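Local coordinates for activating signal cointegrator 1 complex subunit 2 (Homo sapiens, PDB 6YXQ), which binds K63-linked polyubiquitin chains and recruits ASCC3 and ALKBH3 to DNA damage sites, and also takes part in rescuing stalled ribosomes, at the interface of chains B and A. Numbering follows the deposited sequence. Chains: chain A, Activating signal cointegrator 1 complex subunit 2; chain B, Activating signal cointegrator 1 complex subunit 3.

Both contacts lie along one stretch of ASCC3, the extended segment after the last helix of this N-terminal fragment, which runs across the helical N-terminal part of ASCC2. Contact 2 takes B:Asp176 to B:Leu180 and contact 1 takes B:Phe183 to B:Leu186, with their C-alpha centres about 18 Å apart. Helix A:306-340 serves both, giving A:His318 to contact 2 and A:Gly310, A:Trp313 and A:Gln314 to contact 1. Contact 2 works by a buried histidine, aliphatic contacts and water bridges, contact 1 by amide hydrogen bonds and a leucine. Together they fasten this segment, part of the region ASCC3 requires for ASCC2 binding.

Contact 1: the interface of chains B and A. Residues chain B 183-186; chain A 298, 302, 309-310, 313-314.
The carboxamide of A:Gln314 carries the polar part of this contact, bonding to both the N-H and the carbonyl of B:Phe183. Its side-chain oxygen OE1 accepts from the backbone B:Phe183 N at 3.1 Å, with the N-H lying in the carbonyl plane and aimed at a lone pair. On the other branch, A:Gln314 NE2 donates to the backbone carbonyl B:Phe183 O at 2.7 Å. That acceptor lies almost in the amide plane, but the nitrogen stands above the carbonyl plane of B:Phe183 instead of on a lone pair. The same NE2 also donates to the carboxylate oxygen B:Glu185 OE1 at 2.6 Å, a bent bond (128° at H) that meets the oxygen nearly along its C-O axis. Carboxylate and amide planes are turned 47° apart, and the two side chains cross at about a right angle. Both chains bend at chi2, which brings their tips together. The three bonds would favour this rotation of the amide, although A:Gln314 OE1 also lies close to B:Phe183 O, an unfavourable pair of acceptors.

Apolar packing takes over at B:Leu186. Its CG sits in the crowded position between the backbone N and the carbonyl carbon (chi1 42°), and the methyls fork across A:Arg302: B:Leu186 CD1 lies 3.4 Å from A:Arg302 CD, against the aliphatic part of the arginine. The other methyl, B:Leu186 CD2, reaches A:Ile298 CG2 at 3.7 Å. Further back, B:Leu186 CB stands over the rim of one face of the A:Trp313 indole. This indole also lies beside the carbonyl of the poorly ordered B:Asp184, but its N-H points elsewhere and makes no hydrogen bond to it.

ASCC3 enters here as loop. It crosses the N-terminal part of the long helix A:306-340, and B:Leu186 reaches over to the end of helix A:279-300 and the 3-10 turn A:301-303, near the turn joining the two helices.

Contact 2: the interface of chains B and A. Residues chain B 176-180; chain A 105-106, 170, 174, 261, 318.
Chain B contributes only loop here, B:Asp176 to B:Leu180, threaded between the loop at A:Lys105 and A:Phe106, the end of helix A:162-172 with A:Lys174 just beyond it, and helices A:243-266 and A:306-340. The imidazole of B:His178 is sandwiched: its CG, anti to the carbonyl carbon and beside the backbone N (chi1 -80°), sends the ring in between A:Lys174 and A:Trp261. A:Lys174 CB covers one face, 3.9 Å from the ring centroid, while the edge of the A:Trp261 six-membered ring meets the opposite face, planes 69° apart, with A:Trp261 CZ3 3.3 Å from B:His178 CE1. An alanine here would probably loosen the segment, since both the indole edge and the lysine CB would lose the ring they pack on.

Water links the histidine backbone to ASCC2. One molecule bridges B:His178 N and A:Lys174 N, long on the histidine side; another bridges B:His178 O and A:Lys105 N, 2.8 Å from the latter. A:Lys174 CD sits over the flat face of the B:Asp176 carboxylate, 3.4 Å from B:Asp176 CG, and A:Lys105 CG packs on B:Asp179 CG. Neither ammonium touches an acid, though opposite charges may attract at longer range. B:Leu180 CD2 rests over one face of the A:His318 ring, 3.7 Å from A:His318 CG.

The segment passes between loop residues on one side and helices A:243-266 and A:306-340 on the other, heading toward contact 1.

Contact 1: the interface of chains B and A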
loop_
_atom_site.group_PDB
_atom_site.type_symbol
_atom_site.label_atom_id
_atom_site.label_comp_id
_atom_site.label_asym_id
_atom_site.label_seq_id
_atom_site.Cartn_x
_atom_site.Cartn_y
_atom_site.Cartn_z
ATOM N N PHE B 183 7.446 19.088 -14.184
ATOM C CA PHE B 183 8.247 20.268 -14.361
ATOM C C PHE B 183 9.035 20.059 -15.613
ATOM O O PHE B 183 8.770 19.178 -16.415
ATOM C CB PHE B 183 9.171 20.524 -13.181
ATOM C CG PHE B 183 8.441 20.600 -11.920
ATOM C CD1 PHE B 183 8.204 19.452 -11.202
ATOM C CD2 PHE B 183 8.000 21.812 -11.434
ATOM C CE1 PHE B 183 7.533 19.499 -10.032
ATOM C CE2 PHE B 183 7.327 21.873 -10.249
ATOM C CZ PHE B 183 7.093 20.709 -9.542
ATOM N N ASP B 184 10.027 20.877 -15.790
ATOM C CA ASP B 184 10.636 20.980 -17.104
ATOM C C ASP B 184 12.121 20.830 -17.076
ATOM O O ASP B 184 12.790 21.226 -16.119
ATOM C CB ASP B 184 10.405 22.296 -17.801
ATOM C CG ASP B 184 8.903 22.611 -17.970
ATOM O OD1 ASP B 184 8.066 22.037 -17.316
ATOM O OD2 ASP B 184 8.649 23.443 -18.744
ATOM N N GLU B 185 12.591 20.277 -18.184
ATOM C CA GLU B 185 13.947 19.802 -18.265
ATOM C C GLU B 185 14.916 20.954 -18.089
ATOM O O GLU B 185 14.657 22.088 -18.513
ATOM C CB GLU B 185 14.134 19.083 -19.595
ATOM C CG GLU B 185 13.005 18.086 -19.840
ATOM C CD GLU B 185 13.102 16.855 -18.949
ATOM O OE1 GLU B 185 12.665 16.920 -17.777
ATOM O OE2 GLU B 185 13.620 15.822 -19.422
ATOM N N LEU B 186 15.964 20.664 -17.354
ATOM C CA LEU B 186 17.120 21.518 -17.245
ATOM C C LEU B 186 17.388 22.081 -18.631
ATOM O O LEU B 186 17.539 21.318 -19.592
ATOM C CB LEU B 186 18.294 20.717 -16.678
ATOM C CG LEU B 186 18.552 19.287 -17.187
ATOM C CD1 LEU B 186 19.193 19.242 -18.566
ATOM C CD2 LEU B 186 19.414 18.530 -16.192
ATOM N N ILE A 298 23.289 19.128 -10.863
ATOM C CA ILE A 298 22.498 18.455 -11.890
ATOM C C ILE A 298 22.647 19.177 -13.222
ATOM O O ILE A 298 22.873 18.555 -14.273
ATOM C CB ILE A 298 21.025 18.368 -11.452
ATOM C CG1 ILE A 298 20.854 17.333 -10.342
ATOM C CG2 ILE A 298 20.142 18.013 -12.620
ATOM C CD1 ILE A 298 19.421 17.104 -9.956
ATOM N N ARG A 302 24.569 17.420 -16.507
ATOM C CA ARG A 302 23.522 16.882 -17.380
ATOM C C ARG A 302 24.042 16.013 -18.528
ATOM O O ARG A 302 23.373 15.046 -18.915
ATOM C CB ARG A 302 22.671 18.029 -17.938
ATOM C CG ARG A 302 23.351 18.914 -18.974
ATOM C CD ARG A 302 22.381 19.964 -19.501
ATOM N NE ARG A 302 22.669 20.357 -20.877
ATOM C CZ ARG A 302 22.152 19.766 -21.951
ATOM N NH1 ARG A 302 22.473 20.198 -23.164
ATOM N NH2 ARG A 302 21.320 18.740 -21.814
ATOM N N LEU A 309 19.971 12.621 -15.729
ATOM C CA LEU A 309 20.012 13.929 -15.085
ATOM C C LEU A 309 18.705 14.691 -15.258
ATOM O O LEU A 309 18.301 15.431 -14.354
ATOM C CB LEU A 309 21.182 14.741 -15.629
ATOM C CG LEU A 309 22.506 14.603 -14.870
ATOM C CD1 LEU A 309 22.322 14.964 -13.412
ATOM C CD2 LEU A 309 23.101 13.212 -15.005
ATOM N N GLY A 310 18.017 14.511 -16.387
ATOM C CA GLY A 310 16.703 15.117 -16.541
ATOM C C GLY A 310 15.671 14.524 -15.598
ATOM O O GLY A 310 14.831 15.245 -15.046
ATOM N N TRP A 313 16.353 15.964 -12.292
ATOM C CA TRP A 313 15.848 17.330 -12.244
ATOM C C TRP A 313 14.352 17.351 -11.970
ATOM O O TRP A 313 13.864 18.154 -11.162
ATOM C CB TRP A 313 16.160 18.045 -13.555
ATOM C CG TRP A 313 15.674 19.437 -13.564
ATOM C CD1 TRP A 313 14.516 19.896 -14.112
ATOM C CD2 TRP A 313 16.321 20.567 -12.980
ATOM N NE1 TRP A 313 14.403 21.250 -13.913
ATOM C CE2 TRP A 313 15.501 21.686 -13.220
ATOM C CE3 TRP A 313 17.520 20.743 -12.284
ATOM C CZ2 TRP A 313 15.842 22.965 -12.787
ATOM C CZ3 TRP A 313 17.856 22.013 -11.854
ATOM C CH2 TRP A 313 17.021 23.107 -12.107
ATOM N N GLN A 314 13.603 16.492 -12.664
ATOM C CA GLN A 314 12.168 16.380 -12.409
ATOM C C GLN A 314 11.902 16.057 -10.947
ATOM O O GLN A 314 11.053 16.686 -10.302
ATOM C CB GLN A 314 11.550 15.311 -13.310
ATOM C CG GLN A 314 11.549 15.670 -14.780
ATOM C CD GLN A 314 10.588 16.789 -15.095
ATOM O OE1 GLN A 314 9.433 16.776 -14.658
ATOM N NE2 GLN A 314 11.060 17.775 -15.849
#

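Contact 2: the interface of chains B and A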
loop_
_atom_site.group_PDB
_atom_site.type_symbol
_atom_site.label_atom_id
_atom_site.label_comp_id
_atom_site.label_asym_id
_atom_site.label_seq_id
_atom_site.Cartn_x
_atom_site.Cartn_y
_atom_site.Cartn_z
ATOM N N ASP B 176 -5.606 5.513 -8.988
ATOM C CA ASP B 176 -4.749 6.672 -9.193
ATOM C C ASP B 176 -3.798 6.826 -8.010
ATOM O O ASP B 176 -4.239 6.955 -6.864
ATOM C CB ASP B 176 -5.603 7.923 -9.368
ATOM C CG ASP B 176 -5.009 8.898 -10.357
ATOM O OD1 ASP B 176 -3.889 8.634 -10.847
ATOM O OD2 ASP B 176 -5.658 9.930 -10.637
ATOM N N MET B 177 -2.497 6.806 -8.284
ATOM C CA MET B 177 -1.478 6.913 -7.251
ATOM C C MET B 177 -0.692 8.204 -7.430
ATOM O O MET B 177 -0.595 8.736 -8.538
ATOM C CB MET B 177 -0.525 5.712 -7.285
ATOM C CG MET B 177 -1.200 4.395 -6.979
ATOM S SD MET B 177 -0.105 2.991 -7.230
ATOM C CE MET B 177 1.020 3.187 -5.853
ATOM N N HIS B 178 -0.132 8.702 -6.328
ATOM C CA HIS B 178 0.645 9.933 -6.382
ATOM C C HIS B 178 1.842 9.761 -7.308
ATOM O O HIS B 178 2.604 8.796 -7.185
ATOM C CB HIS B 178 1.111 10.332 -4.982
ATOM C CG HIS B 178 0.061 11.022 -4.168
ATOM N ND1 HIS B 178 -0.668 12.090 -4.644
ATOM C CD2 HIS B 178 -0.381 10.796 -2.909
ATOM C CE1 HIS B 178 -1.516 12.491 -3.714
ATOM N NE2 HIS B 178 -1.362 11.722 -2.651
ATOM N N ASP B 179 2.001 10.699 -8.238
ATOM C CA ASP B 179 3.064 10.674 -9.235
ATOM C C ASP B 179 3.953 11.903 -9.076
ATOM O O ASP B 179 3.742 12.748 -8.200
ATOM C CB ASP B 179 2.480 10.609 -10.650
ATOM C CG ASP B 179 3.329 9.783 -11.597
ATOM O OD1 ASP B 179 4.428 9.350 -11.196
ATOM O OD2 ASP B 179 2.896 9.561 -12.747
ATOM N N LEU B 180 4.965 11.989 -9.936
ATOM C CA LEU B 180 5.799 13.177 -9.996
ATOM C C LEU B 180 5.027 14.287 -10.687
ATOM O O LEU B 180 4.408 14.065 -11.733
ATOM C CB LEU B 180 7.101 12.897 -10.744
ATOM C CG LEU B 180 8.127 11.971 -10.099
ATOM C CD1 LEU B 180 9.141 11.525 -11.141
ATOM C CD2 LEU B 180 8.813 12.662 -8.941
ATOM N N LYS A 105 4.165 4.891 -7.690
ATOM C CA LYS A 105 4.063 5.325 -9.078
ATOM C C LYS A 105 5.213 6.250 -9.449
ATOM O O LYS A 105 5.829 6.090 -10.510
ATOM C CB LYS A 105 2.718 6.008 -9.339
ATOM C CG LYS A 105 2.505 6.359 -10.819
ATOM C CD LYS A 105 1.033 6.390 -11.208
ATOM C CE LYS A 105 0.438 4.987 -11.287
ATOM N NZ LYS A 105 -0.995 4.988 -11.716
ATOM N N PHE A 106 5.536 7.208 -8.580
ATOM C CA PHE A 106 6.579 8.167 -8.918
ATOM C C PHE A 106 7.950 7.521 -9.043
ATOM O O PHE A 106 8.882 8.184 -9.505
ATOM C CB PHE A 106 6.615 9.307 -7.891
ATOM C CG PHE A 106 6.880 8.859 -6.479
ATOM C CD1 PHE A 106 8.160 8.514 -6.069
ATOM C CD2 PHE A 106 5.850 8.806 -5.553
ATOM C CE1 PHE A 106 8.404 8.109 -4.773
ATOM C CE2 PHE A 106 6.088 8.408 -4.259
ATOM C CZ PHE A 106 7.368 8.056 -3.868
ATOM N N VAL A 170 0.600 7.707 1.016
ATOM C CA VAL A 170 1.259 7.937 -0.267
ATOM C C VAL A 170 0.780 6.929 -1.301
ATOM O O VAL A 170 0.789 7.212 -2.507
ATOM C CB VAL A 170 2.787 7.906 -0.125
ATOM C CG1 VAL A 170 3.271 6.533 0.276
ATOM C CG2 VAL A 170 3.456 8.335 -1.418
ATOM N N LYS A 174 -4.121 9.685 -3.578
ATOM C CA LYS A 174 -4.508 10.469 -4.745
ATOM C C LYS A 174 -5.942 10.163 -5.156
ATOM O O LYS A 174 -6.756 11.076 -5.337
ATOM C CB LYS A 174 -3.548 10.211 -5.905
ATOM C CG LYS A 174 -3.498 11.368 -6.895
ATOM C CD LYS A 174 -3.191 10.904 -8.309
ATOM C CE LYS A 174 -2.918 12.088 -9.228
ATOM N NZ LYS A 174 -1.650 12.789 -8.863
ATOM N N TRP A 261 4.315 14.776 2.503
ATOM C CA TRP A 261 3.263 15.638 1.991
ATOM C C TRP A 261 1.948 14.885 1.849
ATOM O O TRP A 261 0.889 15.417 2.191
ATOM C CB TRP A 261 3.677 16.244 0.653
ATOM C CG TRP A 261 2.518 16.844 -0.048
ATOM C CD1 TRP A 261 2.012 18.102 0.128
ATOM C CD2 TRP A 261 1.682 16.205 -1.013
ATOM N NE1 TRP A 261 0.918 18.288 -0.682
ATOM C CE2 TRP A 261 0.695 17.137 -1.394
ATOM C CE3 TRP A 261 1.674 14.936 -1.597
ATOM C CZ2 TRP A 261 -0.286 16.841 -2.337
ATOM C CZ3 TRP A 261 0.700 14.645 -2.532
ATOM C CH2 TRP A 261 -0.268 15.593 -2.893
ATOM N N HIS A 318 10.055 18.394 -8.137
ATOM C CA HIS A 318 8.934 17.816 -7.406
ATOM C C HIS A 318 9.161 17.888 -5.899
ATOM O O HIS A 318 8.244 18.228 -5.139
ATOM C CB HIS A 318 8.725 16.376 -7.874
ATOM C CG HIS A 318 7.740 15.602 -7.060
ATOM N ND1 HIS A 318 6.392 15.575 -7.348
ATOM C CD2 HIS A 318 7.911 14.805 -5.978
ATOM C CE1 HIS A 318 5.773 14.804 -6.471
ATOM N NE2 HIS A 318 6.672 14.326 -5.628
HETATM O O HOH W 1 2.847 6.240 -5.633
HETATM O O HOH W 2 -2.150 7.456 -4.038
#